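Local coordinates for protein alpha-fucosidase GH29 (Fusarium graminearum, PDB 4PSR) that hydrolyses alpha-L-fucosides as a retaining-family GH29 glycosidase, probably releasing alpha-1,6-linked fucose from the core N-acetylglucosamine of glycoproteins, at residues Y369-Y374 against E449-K454. Residues are numbered along the deposited sequence; the frame is centred on the assembly and turned at random.
Sequences YGEAVY and ELLGDK
Leu451 pushes its side chain between Tyr369 and Glu371, and the two meet it in different ways. Tyr369 offers a ring edge: Leu451 CB lies close to the ring plane, 3.8 Å from Tyr369 CE1, and the two side chains run past each other in opposite directions. Farther along the leucine, Leu451 CD2 reaches Tyr369 CD1 at 4.0 Å. Leucine suits this place, being apolar and long enough for CB to lie at the ring edge while CD2 carries on to within 4.1 Å of Glu371 OE1. With Tyr369 CG anti to its own carbonyl carbon (chi1 -70°) the ring is carried toward the strand, and the turn about CB-CG (chi2 -64°) presents its CD1-CE1 edge to Leu451 CB. At the phenol end, a water 2.9 Å from Tyr369 OH donates to Leu451 O, also at 2.9 Å; the hydroxyl further hydrogen-bonds Ser482, so tyrosine combines an apolar flank with a polar tip. The contact joins the segment that leaves helix 353-369, in the TIM-barrel part of the enzyme, to strand 445-451 in the six-stranded antiparallel sheet of the beta domain that follows the barrel. Residues 370-372 form a 3-10 turn, from which Glu371 extends fully (chi1 179°). That length carries its carboxylate past the leucine methyl to Tyr458 on OE1 and to Tyr417 and Lys488 on OE2, a salt bridge with the lysine probably favouring the ionised acid.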
loop_
_atom_site.group_PDB
_atom_site.type_symbol
_atom_site.label_atom_id
_atom_site.label_comp_id
_atom_site.label_asym_id
_atom_site.label_seq_id
_atom_site.Cartn_x
_atom_site.Cartn_y
_atom_site.Cartn_z
ATOM N N TYR A 369 -15.507 -11.302 7.759
ATOM C CA TYR A 369 -14.297 -11.749 8.417
ATOM C C TYR A 369 -13.408 -10.581 8.860
ATOM O O TYR A 369 -12.240 -10.784 9.218
ATOM C CB TYR A 369 -13.521 -12.620 7.439
ATOM C CG TYR A 369 -14.172 -13.959 7.148
ATOM C CD1 TYR A 369 -14.334 -14.917 8.151
ATOM C CD2 TYR A 369 -14.537 -14.304 5.853
ATOM C CE1 TYR A 369 -14.884 -16.167 7.861
ATOM C CE2 TYR A 369 -15.067 -15.527 5.568
ATOM C CZ TYR A 369 -15.221 -16.458 6.567
ATOM O OH TYR A 369 -15.730 -17.701 6.260
ATOM N N GLY A 370 -13.968 -9.382 8.865
ATOM C CA GLY A 370 -13.247 -8.170 9.263
ATOM C C GLY A 370 -12.525 -8.250 10.606
ATOM O O GLY A 370 -11.502 -7.582 10.803
ATOM N N GLU A 371 -13.023 -9.065 11.539
ATOM C CA GLU A 371 -12.374 -9.249 12.834
ATOM C C GLU A 371 -10.892 -9.679 12.690
ATOM O O GLU A 371 -10.046 -9.345 13.528
ATOM C CB GLU A 371 -13.133 -10.296 13.668
ATOM C CG GLU A 371 -12.490 -10.540 15.032
ATOM C CD GLU A 371 -13.169 -11.623 15.864
ATOM O OE1 GLU A 371 -14.252 -12.104 15.494
ATOM O OE2 GLU A 371 -12.576 -12.010 16.876
ATOM N N ALA A 372 -10.596 -10.448 11.652
ATOM C CA ALA A 372 -9.248 -10.941 11.407
ATOM C C ALA A 372 -8.349 -9.937 10.664
ATOM O O ALA A 372 -7.167 -10.213 10.453
ATOM C CB ALA A 372 -9.303 -12.261 10.638
ATOM N N VAL A 373 -8.936 -8.827 10.230
ATOM C CA VAL A 373 -8.248 -7.863 9.371
ATOM C C VAL A 373 -8.198 -6.499 10.054
ATOM O O VAL A 373 -7.128 -6.059 10.502
ATOM C CB VAL A 373 -8.906 -7.804 7.975
ATOM C CG1 VAL A 373 -8.177 -6.793 7.079
ATOM C CG2 VAL A 373 -8.883 -9.184 7.319
ATOM N N TYR A 374 -9.315 -5.788 10.107
ATOM C CA TYR A 374 -9.314 -4.465 10.711
ATOM C C TYR A 374 -8.845 -4.530 12.141
ATOM O O TYR A 374 -9.156 -5.476 12.877
ATOM C CB TYR A 374 -10.707 -3.895 10.714
ATOM C CG TYR A 374 -11.375 -3.825 9.359
ATOM C CD1 TYR A 374 -10.903 -3.000 8.344
ATOM C CD2 TYR A 374 -12.558 -4.511 9.134
ATOM C CE1 TYR A 374 -11.584 -2.905 7.120
ATOM C CE2 TYR A 374 -13.235 -4.445 7.941
ATOM C CZ TYR A 374 -12.768 -3.616 6.939
ATOM O OH TYR A 374 -13.458 -3.526 5.767
ATOM N N GLU A 449 -11.784 -21.607 17.424
ATOM C CA GLU A 449 -13.104 -21.380 16.863
ATOM C C GLU A 449 -12.978 -21.029 15.389
ATOM O O GLU A 449 -12.040 -20.340 14.983
ATOM C CB GLU A 449 -13.797 -20.214 17.557
ATOM C CG GLU A 449 -13.910 -20.350 19.076
ATOM C CD GLU A 449 -14.409 -19.074 19.713
ATOM O OE1 GLU A 449 -13.649 -18.074 19.762
ATOM O OE2 GLU A 449 -15.570 -19.067 20.164
ATOM N N LEU A 450 -13.910 -21.508 14.592
ATOM C CA LEU A 450 -14.052 -21.108 13.194
ATOM C C LEU A 450 -15.052 -19.979 13.057
ATOM O O LEU A 450 -16.199 -20.074 13.525
ATOM C CB LEU A 450 -14.520 -22.284 12.338
ATOM C CG LEU A 450 -14.475 -22.095 10.816
ATOM C CD1 LEU A 450 -13.037 -21.954 10.320
ATOM C CD2 LEU A 450 -15.149 -23.264 10.091
ATOM N N LEU A 451 -14.666 -18.883 12.410
ATOM C CA LEU A 451 -15.583 -17.788 12.185
ATOM C C LEU A 451 -16.660 -18.246 11.213
ATOM O O LEU A 451 -16.373 -18.902 10.219
ATOM C CB LEU A 451 -14.843 -16.558 11.649
ATOM C CG LEU A 451 -14.307 -15.623 12.718
ATOM C CD1 LEU A 451 -13.247 -16.304 13.536
ATOM C CD2 LEU A 451 -13.773 -14.363 12.069
ATOM N N GLY A 452 -17.909 -17.930 11.548
ATOM C CA GLY A 452 -19.057 -18.451 10.836
ATOM C C GLY A 452 -19.619 -17.576 9.735
ATOM O O GLY A 452 -18.911 -16.764 9.153
ATOM N N ASP A 453 -20.910 -17.725 9.446
ATOM C CA ASP A 453 -21.507 -17.161 8.253
ATOM C C ASP A 453 -21.654 -15.668 8.315
ATOM O O ASP A 453 -21.639 -15.002 7.283
ATOM C CB ASP A 453 -22.906 -17.762 8.016
ATOM C CG ASP A 453 -22.876 -19.213 7.628
ATOM O OD1 ASP A 453 -21.802 -19.848 7.613
ATOM O OD2 ASP A 453 -23.985 -19.762 7.372
ATOM N N LYS A 454 -21.846 -15.135 9.519
ATOM C CA LYS A 454 -21.939 -13.694 9.710
ATOM C C LYS A 454 -21.039 -13.298 10.883
ATOM O O LYS A 454 -20.808 -14.079 11.795
ATOM C CB LYS A 454 -23.384 -13.203 9.886
ATOM C CG LYS A 454 -23.993 -13.354 11.243
ATOM C CD LYS A 454 -25.234 -12.453 11.383
ATOM C CE LYS A 454 -25.883 -12.672 12.742
ATOM N NZ LYS A 454 -26.502 -11.452 13.299
HETATM O O HOH W 1 -14.308 -19.281 8.256
#